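Local coordinates for ABC transporter, substrate binding protein (Polyamine) (Agrobacterium tumefaciens, PDB 4EUO) that selectively binds gamma-amino-butanoic acid in the periplasm and probably delivers it to an ABC transporter, as a class D solute-binding protein, at residues 33-45 / 53-65. Sequence-based numbering, arbitrary orientation.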
ATOM      1  N   LEU A  33      -1.181 -16.033 -13.878  1.00 16.72           N
ATOM      2  CA  LEU A  33      -2.584 -15.982 -13.525  1.00 16.18           C
ATOM      3  C   LEU A  33      -2.768 -15.018 -12.342  1.00 16.75           C
ATOM      4  O   LEU A  33      -1.877 -14.924 -11.499  1.00 15.36           O
ATOM      5  CB  LEU A  33      -3.093 -17.377 -13.141  1.00 17.72           C
ATOM      6  CG  LEU A  33      -2.970 -18.456 -14.228  1.00 24.13           C
ATOM      7  CD1 LEU A  33      -3.459 -19.787 -13.701  1.00 26.62           C
ATOM      8  CD2 LEU A  33      -3.729 -18.074 -15.498  1.00 25.94           C
ATOM      9  N   GLN A  34      -3.901 -14.336 -12.288  1.00 14.60           N
ATOM     10  CA  GLN A  34      -4.153 -13.370 -11.213  1.00 14.28           C
ATOM     11  C   GLN A  34      -5.002 -13.972 -10.129  1.00 16.65           C
ATOM     12  O   GLN A  34      -6.009 -14.629 -10.423  1.00 18.60           O
ATOM     13  CB  GLN A  34      -4.878 -12.114 -11.755  1.00 15.16           C
ATOM     14  CG  GLN A  34      -4.176 -11.419 -12.924  1.00 15.56           C
ATOM     15  CD  GLN A  34      -2.835 -10.866 -12.498  1.00 15.48           C
ATOM     16  OE1 GLN A  34      -2.669 -10.371 -11.355  1.00 14.42           O
ATOM     17  NE2 GLN A  34      -1.828 -11.039 -13.322  1.00 14.23           N
ATOM     18  N   ASP A  35      -4.673 -13.691  -8.874  1.00 13.58           N
ATOM     19  CA  ASP A  35      -5.512 -14.071  -7.771  1.00 13.06           C
ATOM     20  C   ASP A  35      -5.446 -13.006  -6.664  1.00 15.22           C
ATOM     21  O   ASP A  35      -4.742 -11.995  -6.774  1.00 12.56           O
ATOM     22  CB  ASP A  35      -5.203 -15.495  -7.244  1.00 14.35           C
ATOM     23  CG  ASP A  35      -6.334 -16.162  -6.441  1.00 19.58           C
ATOM     24  OD1 ASP A  35      -7.442 -15.595  -6.378  1.00 19.71           O
ATOM     25  OD2 ASP A  35      -6.089 -17.225  -5.849  1.00 22.72           O
ATOM     26  N   GLY A  36      -6.200 -13.229  -5.609  1.00 14.34           N
ATOM     27  CA  GLY A  36      -6.288 -12.326  -4.490  1.00 14.87           C
ATOM     28  C   GLY A  36      -7.732 -12.088  -4.097  1.00 15.99           C
ATOM     29  O   GLY A  36      -8.626 -12.862  -4.475  1.00 17.18           O
ATOM     30  N   PRO A  37      -7.992 -11.025  -3.351  1.00 13.82           N
ATOM     31  CA  PRO A  37      -7.007 -10.032  -2.886  1.00 13.33           C
ATOM     32  C   PRO A  37      -6.060 -10.560  -1.817  1.00 14.22           C
ATOM     33  O   PRO A  37      -6.389 -11.463  -1.042  1.00 13.06           O
ATOM     34  CB  PRO A  37      -7.890  -8.906  -2.351  1.00 15.08           C
ATOM     35  CG  PRO A  37      -9.101  -9.660  -1.811  1.00 19.57           C
ATOM     36  CD  PRO A  37      -9.352 -10.718  -2.856  1.00 15.87           C
ATOM     37  N   THR A  38      -4.875  -9.944  -1.725  1.00 11.86           N
ATOM     38  CA  THR A  38      -3.929 -10.330  -0.699  1.00 11.30           C
ATOM     39  C   THR A  38      -4.629 -10.368   0.635  1.00 11.76           C
ATOM     40  O   THR A  38      -5.295  -9.406   1.032  1.00 12.25           O
ATOM     41  CB  THR A  38      -2.767  -9.369  -0.667  1.00 13.69           C
ATOM     42  OG1 THR A  38      -2.107  -9.537  -1.923  1.00 15.33           O
ATOM     43  CG2 THR A  38      -1.784  -9.642   0.502  1.00 13.68           C
ATOM     44  N   ASP A  39      -4.433 -11.454   1.367  1.00 10.56           N
ATOM     45  CA  ASP A  39      -5.055 -11.670   2.654  1.00 10.32           C
ATOM     46  C   ASP A  39      -4.066 -12.484   3.455  1.00 11.03           C
ATOM     47  O   ASP A  39      -3.724 -13.602   3.044  1.00 10.51           O
ATOM     48  CB  ASP A  39      -6.383 -12.403   2.434  1.00 11.86           C
ATOM     49  CG  ASP A  39      -7.168 -12.676   3.694  1.00 16.33           C
ATOM     50  OD1 ASP A  39      -8.342 -12.233   3.765  1.00 22.68           O
ATOM     51  OD2 ASP A  39      -6.619 -13.318   4.609  1.00 13.53           O
ATOM     52  N   TYR A  40      -3.593 -11.935   4.577  1.00 10.58           N
ATOM     53  CA  TYR A  40      -2.555 -12.598   5.328  1.00  9.63           C
ATOM     54  C   TYR A  40      -3.033 -13.863   6.008  1.00 13.32           C
ATOM     55  O   TYR A  40      -2.231 -14.804   6.155  1.00 12.24           O
ATOM     56  CB  TYR A  40      -1.910 -11.626   6.314  1.00 10.41           C
ATOM     57  CG  TYR A  40      -1.436 -10.342   5.650  1.00  9.78           C
ATOM     58  CD1 TYR A  40      -0.707 -10.369   4.461  1.00 10.32           C
ATOM     59  CD2 TYR A  40      -1.669  -9.109   6.242  1.00  9.54           C
ATOM     60  CE1 TYR A  40      -0.279  -9.189   3.846  1.00 10.61           C
ATOM     61  CE2 TYR A  40      -1.255  -7.931   5.644  1.00  9.81           C
ATOM     62  CZ  TYR A  40      -0.552  -7.977   4.453  1.00 10.20           C
ATOM     63  OH  TYR A  40      -0.141  -6.841   3.811  1.00  8.94           O
ATOM     64  N   GLY A  41      -4.318 -13.915   6.364  1.00 12.62           N
ATOM     65  CA  GLY A  41      -4.887 -15.136   6.946  1.00 11.82           C
ATOM     66  C   GLY A  41      -4.912 -16.253   5.912  1.00 12.80           C
ATOM     67  O   GLY A  41      -4.557 -17.401   6.226  1.00 13.26           O
ATOM     68  N   LYS A  42      -5.320 -15.940   4.669  1.00 11.33           N
ATOM     69  CA  LYS A  42      -5.322 -16.943   3.595  1.00 11.04           C
ATOM     70  C   LYS A  42      -3.892 -17.368   3.234  1.00 12.80           C
ATOM     71  O   LYS A  42      -3.671 -18.546   2.913  1.00 12.47           O
ATOM     72  CB  LYS A  42      -6.042 -16.447   2.342  1.00 13.33           C
ATOM     73  CG  LYS A  42      -7.544 -16.298   2.572  1.00 19.58           C
ATOM     74  CD  LYS A  42      -8.270 -15.958   1.287  1.00 26.79           C
ATOM     75  CE  LYS A  42      -9.722 -15.625   1.537  1.00 38.41           C
ATOM     76  NZ  LYS A  42     -10.564 -15.884   0.338  1.00 52.22           N
ATOM     77  N   LEU A  43      -2.921 -16.438   3.284  1.00 11.40           N
ATOM     78  CA  LEU A  43      -1.523 -16.784   2.993  1.00 11.05           C
ATOM     79  C   LEU A  43      -1.060 -17.790   4.037  1.00 11.67           C
ATOM     80  O   LEU A  43      -0.531 -18.853   3.691  1.00 11.38           O
ATOM     81  CB  LEU A  43      -0.651 -15.489   3.016  1.00 11.13           C
ATOM     82  CG  LEU A  43       0.737 -15.602   2.366  1.00 12.19           C
ATOM     83  CD1 LEU A  43       1.277 -14.208   1.948  1.00 12.04           C
ATOM     84  CD2 LEU A  43       1.745 -16.317   3.266  1.00 14.11           C
ATOM     85  N   LYS A  44      -1.243 -17.472   5.318  1.00 11.47           N
ATOM     86  CA  LYS A  44      -0.831 -18.374   6.378  1.00 12.02           C
ATOM     87  C   LYS A  44      -1.566 -19.725   6.244  1.00 14.09           C
ATOM     88  O   LYS A  44      -0.927 -20.771   6.407  1.00 14.59           O
ATOM     89  CB  LYS A  44      -1.152 -17.753   7.732  1.00 12.90           C
ATOM     90  CG  LYS A  44      -0.809 -18.657   8.943  1.00 13.19           C
ATOM     91  CD  LYS A  44      -1.310 -17.936  10.215  1.00 23.62           C
ATOM     92  CE  LYS A  44      -1.560 -18.860  11.389  1.00 41.17           C
ATOM     93  NZ  LYS A  44      -0.356 -18.990  12.250  1.00 54.02           N
ATOM     94  N   ALA A  45      -2.869 -19.711   5.952  1.00 11.68           N
ATOM     95  CA  ALA A  45      -3.591 -20.978   5.831  1.00 11.96           C
ATOM     96  C   ALA A  45      -3.028 -21.859   4.721  1.00 13.72           C
ATOM     97  O   ALA A  45      -2.909 -23.078   4.913  1.00 13.23           O
ATOM     98  CB  ALA A  45      -5.071 -20.726   5.609  1.00 13.81           C
ATOM     99  N   THR A  53      -0.986 -21.757  -3.265  1.00 12.72           N
ATOM    100  CA  THR A  53      -1.494 -21.520  -4.605  1.00 12.41           C
ATOM    101  C   THR A  53      -1.156 -20.114  -5.106  1.00 12.15           C
ATOM    102  O   THR A  53      -1.489 -19.776  -6.234  1.00 13.21           O
ATOM    103  CB  THR A  53      -2.979 -21.800  -4.679  1.00 17.04           C
ATOM    104  OG1 THR A  53      -3.672 -20.891  -3.847  1.00 16.62           O
ATOM    105  CG2 THR A  53      -3.310 -23.250  -4.317  1.00 20.93           C
ATOM    106  N   TRP A  54      -0.557 -19.281  -4.249  1.00 11.50           N
ATOM    107  CA  TRP A  54      -0.087 -17.938  -4.637  1.00 11.26           C
ATOM    108  C   TRP A  54       1.420 -18.041  -4.679  1.00 10.81           C
ATOM    109  O   TRP A  54       2.022 -18.305  -3.662  1.00 11.34           O
ATOM    110  CB  TRP A  54      -0.513 -16.913  -3.583  1.00 10.85           C
ATOM    111  CG  TRP A  54      -1.980 -16.652  -3.460  1.00 10.70           C
ATOM    112  CD1 TRP A  54      -2.979 -17.069  -4.299  1.00 13.08           C
ATOM    113  CD2 TRP A  54      -2.618 -15.899  -2.415  1.00 10.56           C
ATOM    114  NE1 TRP A  54      -4.199 -16.595  -3.852  1.00 12.20           N
ATOM    115  CE2 TRP A  54      -4.004 -15.896  -2.683  1.00 12.28           C
ATOM    116  CE3 TRP A  54      -2.151 -15.250  -1.256  1.00 12.01           C
ATOM    117  CZ2 TRP A  54      -4.928 -15.243  -1.848  1.00 12.40           C
ATOM    118  CZ3 TRP A  54      -3.066 -14.591  -0.436  1.00 12.44           C
ATOM    119  CH2 TRP A  54      -4.436 -14.598  -0.733  1.00 13.27           C
ATOM    120  N   ASP A  55       2.034 -17.841  -5.845  1.00 10.84           N
ATOM    121  CA  ASP A  55       3.493 -17.973  -5.974  1.00 10.67           C
ATOM    122  C   ASP A  55       4.257 -16.690  -5.647  1.00 10.87           C
ATOM    123  O   ASP A  55       5.329 -16.741  -5.066  1.00 11.20           O
ATOM    124  CB  ASP A  55       3.821 -18.477  -7.387  1.00 11.85           C
ATOM    125  CG  ASP A  55       3.149 -19.808  -7.641  1.00 13.53           C
ATOM    126  OD1 ASP A  55       3.347 -20.716  -6.825  1.00 14.08           O
ATOM    127  OD2 ASP A  55       2.355 -19.888  -8.589  1.00 13.08           O
ATOM    128  N   VAL A  56       3.672 -15.563  -6.037  1.00 10.62           N
ATOM    129  CA  VAL A  56       4.233 -14.255  -5.713  1.00 10.42           C
ATOM    130  C   VAL A  56       3.064 -13.459  -5.167  1.00 11.78           C
ATOM    131  O   VAL A  56       1.980 -13.436  -5.757  1.00 11.60           O
ATOM    132  CB  VAL A  56       4.876 -13.559  -6.925  1.00 11.98           C
ATOM    133  CG1 VAL A  56       5.294 -12.122  -6.562  1.00 12.61           C
ATOM    134  CG2 VAL A  56       6.097 -14.352  -7.424  1.00 12.50           C
ATOM    135  N   VAL A  57       3.288 -12.821  -4.014  1.00  9.74           N
ATOM    136  CA  VAL A  57       2.246 -12.005  -3.402  1.00  8.34           C
ATOM    137  C   VAL A  57       2.769 -10.581  -3.185  1.00  9.31           C
ATOM    138  O   VAL A  57       3.866 -10.378  -2.673  1.00  9.39           O
ATOM    139  CB  VAL A  57       1.788 -12.606  -2.056  1.00 10.11           C
ATOM    140  CG1 VAL A  57       0.565 -11.870  -1.491  1.00 10.36           C
ATOM    141  CG2 VAL A  57       1.445 -14.106  -2.169  1.00 10.87           C
ATOM    142  N   ASP A  58       1.929  -9.619  -3.535  1.00  7.74           N
ATOM    143  CA  ASP A  58       2.208  -8.233  -3.214  1.00  7.77           C
ATOM    144  C   ASP A  58       1.588  -7.986  -1.818  1.00  8.67           C
ATOM    145  O   ASP A  58       0.376  -8.139  -1.614  1.00  9.20           O
ATOM    146  CB  ASP A  58       1.571  -7.348  -4.282  1.00  8.84           C
ATOM    147  CG  ASP A  58       1.791  -5.875  -4.063  1.00  8.88           C
ATOM    148  OD1 ASP A  58       1.477  -5.394  -2.956  1.00 10.05           O
ATOM    149  OD2 ASP A  58       2.292  -5.219  -4.979  1.00 10.04           O
ATOM    150  N   VAL A  59       2.462  -7.631  -0.866  1.00  8.43           N
ATOM    151  CA  VAL A  59       2.048  -7.438   0.527  1.00  8.02           C
ATOM    152  C   VAL A  59       2.492  -6.073   1.022  1.00  8.50           C
ATOM    153  O   VAL A  59       3.329  -5.421   0.412  1.00  8.33           O
ATOM    154  CB  VAL A  59       2.654  -8.547   1.445  1.00  9.36           C
ATOM    155  CG1 VAL A  59       2.170  -9.931   1.044  1.00  9.48           C
ATOM    156  CG2 VAL A  59       4.181  -8.481   1.462  1.00  9.65           C
ATOM    157  N   GLU A  60       1.999  -5.679   2.210  1.00  7.65           N
ATOM    158  CA  GLU A  60       2.499  -4.464   2.839  1.00  8.09           C
ATOM    159  C   GLU A  60       3.897  -4.701   3.387  1.00  8.95           C
ATOM    160  O   GLU A  60       4.182  -5.801   3.910  1.00  8.66           O
ATOM    161  CB  GLU A  60       1.525  -4.024   3.938  1.00  9.09           C
ATOM    162  CG  GLU A  60       0.252  -3.444   3.310  1.00  9.00           C
ATOM    163  CD  GLU A  60      -1.010  -3.593   4.140  1.00 10.09           C
ATOM    164  OE1 GLU A  60      -1.174  -4.603   4.852  1.00  8.85           O
ATOM    165  OE2 GLU A  60      -1.890  -2.720   4.000  1.00 11.45           O
ATOM    166  N   GLY A  61       4.757  -3.677   3.327  1.00  8.28           N
ATOM    167  CA  GLY A  61       6.148  -3.870   3.741  1.00  8.46           C
ATOM    168  C   GLY A  61       6.350  -4.237   5.196  1.00  9.82           C
ATOM    169  O   GLY A  61       7.323  -4.941   5.523  1.00  9.37           O
ATOM    170  N   ASP A  62       5.479  -3.776   6.092  1.00  8.21           N
ATOM    171  CA  ASP A  62       5.647  -4.136   7.501  1.00  8.21           C
ATOM    172  C   ASP A  62       5.341  -5.622   7.726  1.00 10.02           C
ATOM    173  O   ASP A  62       6.011  -6.284   8.520  1.00 11.22           O
ATOM    174  CB  ASP A  62       4.790  -3.241   8.400  1.00  9.63           C
ATOM    175  CG  ASP A  62       3.307  -3.476   8.245  1.00 10.25           C
ATOM    176  OD1 ASP A  62       2.782  -3.243   7.124  1.00 10.29           O
ATOM    177  OD2 ASP A  62       2.685  -3.933   9.212  1.00 10.07           O
ATOM    178  N   TYR A  63       4.336  -6.141   7.008  1.00  8.83           N
ATOM    179  CA  TYR A  63       4.060  -7.566   7.049  1.00  8.64           C
ATOM    180  C   TYR A  63       5.269  -8.332   6.477  1.00 10.04           C
ATOM    181  O   TYR A  63       5.777  -9.275   7.126  1.00 10.32           O
ATOM    182  CB  TYR A  63       2.794  -7.896   6.248  1.00  9.75           C
ATOM    183  CG  TYR A  63       2.618  -9.384   6.055  1.00  9.37           C
ATOM    184  CD1 TYR A  63       1.971 -10.158   7.013  1.00 11.37           C
ATOM    185  CD2 TYR A  63       3.122 -10.024   4.916  1.00  9.62           C
ATOM    186  CE1 TYR A  63       1.808 -11.536   6.836  1.00 11.39           C
ATOM    187  CE2 TYR A  63       2.964 -11.399   4.731  1.00 10.65           C
ATOM    188  CZ  TYR A  63       2.311 -12.138   5.691  1.00 11.76           C
ATOM    189  OH  TYR A  63       2.150 -13.493   5.491  1.00 12.96           O
ATOM    190  N   ALA A  64       5.798  -7.908   5.303  1.00  9.69           N
ATOM    191  CA  ALA A  64       6.935  -8.615   4.671  1.00  9.92           C
ATOM    192  C   ALA A  64       8.118  -8.714   5.601  1.00 12.61           C
ATOM    193  O   ALA A  64       8.794  -9.762   5.613  1.00 12.62           O
ATOM    194  CB  ALA A  64       7.362  -7.854   3.425  1.00 10.90           C
ATOM    195  N   ALA A  65       8.423  -7.642   6.352  1.00 10.38           N
ATOM    196  CA  ALA A  65       9.609  -7.585   7.191  1.00 12.08           C
ATOM    197  C   ALA A  65       9.527  -8.469   8.411  1.00 16.12           C
ATOM    198  O   ALA A  65      10.564  -8.690   9.059  1.00 18.54           O
ATOM    199  CB  ALA A  65       9.938  -6.146   7.563  1.00 13.29           C
TER
HETATM  200  O   HOH W   1      -5.103 -19.702  -5.808  1.00 25.83           O
HETATM  201  O   HOH W   2       0.374 -14.613   7.073  1.00 14.65           O
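With CG of Tyr40 beside its own backbone N (chi1 -53°) and CG of Tyr63 swung to the far side of its N (chi1 169°), the two phenol rings come to lie face against face, pointing opposite ways. They form an offset stack, centroids 3.9 Å apart and planes nearly parallel at 6°. Tyr40 reaches on past the stack: its OH donates to Glu60 OE1 at 2.7 Å, meeting that oxygen from above the carboxylate plane, and accepts from Glu60 N at 2.9 Å. The two bonds and the stack restrain the Tyr40 ring, consistent with a second-shell role for Tyr40 in positioning Glu60, a residue of the gamma-amino-butanoic acid pocket whose OE2 is hydrogen-bonded to Tyr135 OH. A water links Tyr63 OH to Tyr40 O. Beside the stack, Leu43 rests its methyls on the Tyr63 hydroxyl, and CD1 also meets Val57 CG2 at 4.1 Å. Thr38 OG1 donates to Asp58 O at 2.9 Å. At the other end, the Trp54 indole packs against the loop Gly36-Asp39, with Asp39 O near the edge of its ring and Lys42 CB against CH2. Its NE1 donates to Asp35 OD2 at 2.8 Å, the oxygen lying in the ring plane while the carboxylate stands nearly perpendicular to it; a water joins OD2 to Thr53 OG1. Asp39 OD2 caps the following helix through Lys42 N. Strands 32-35 and 56-60 both pair in parallel with strand 3-6, which runs between them, and helix 40-48 packs against this sheet, roughly antiparallel to strand 56-60, beside the start of helix 61-67.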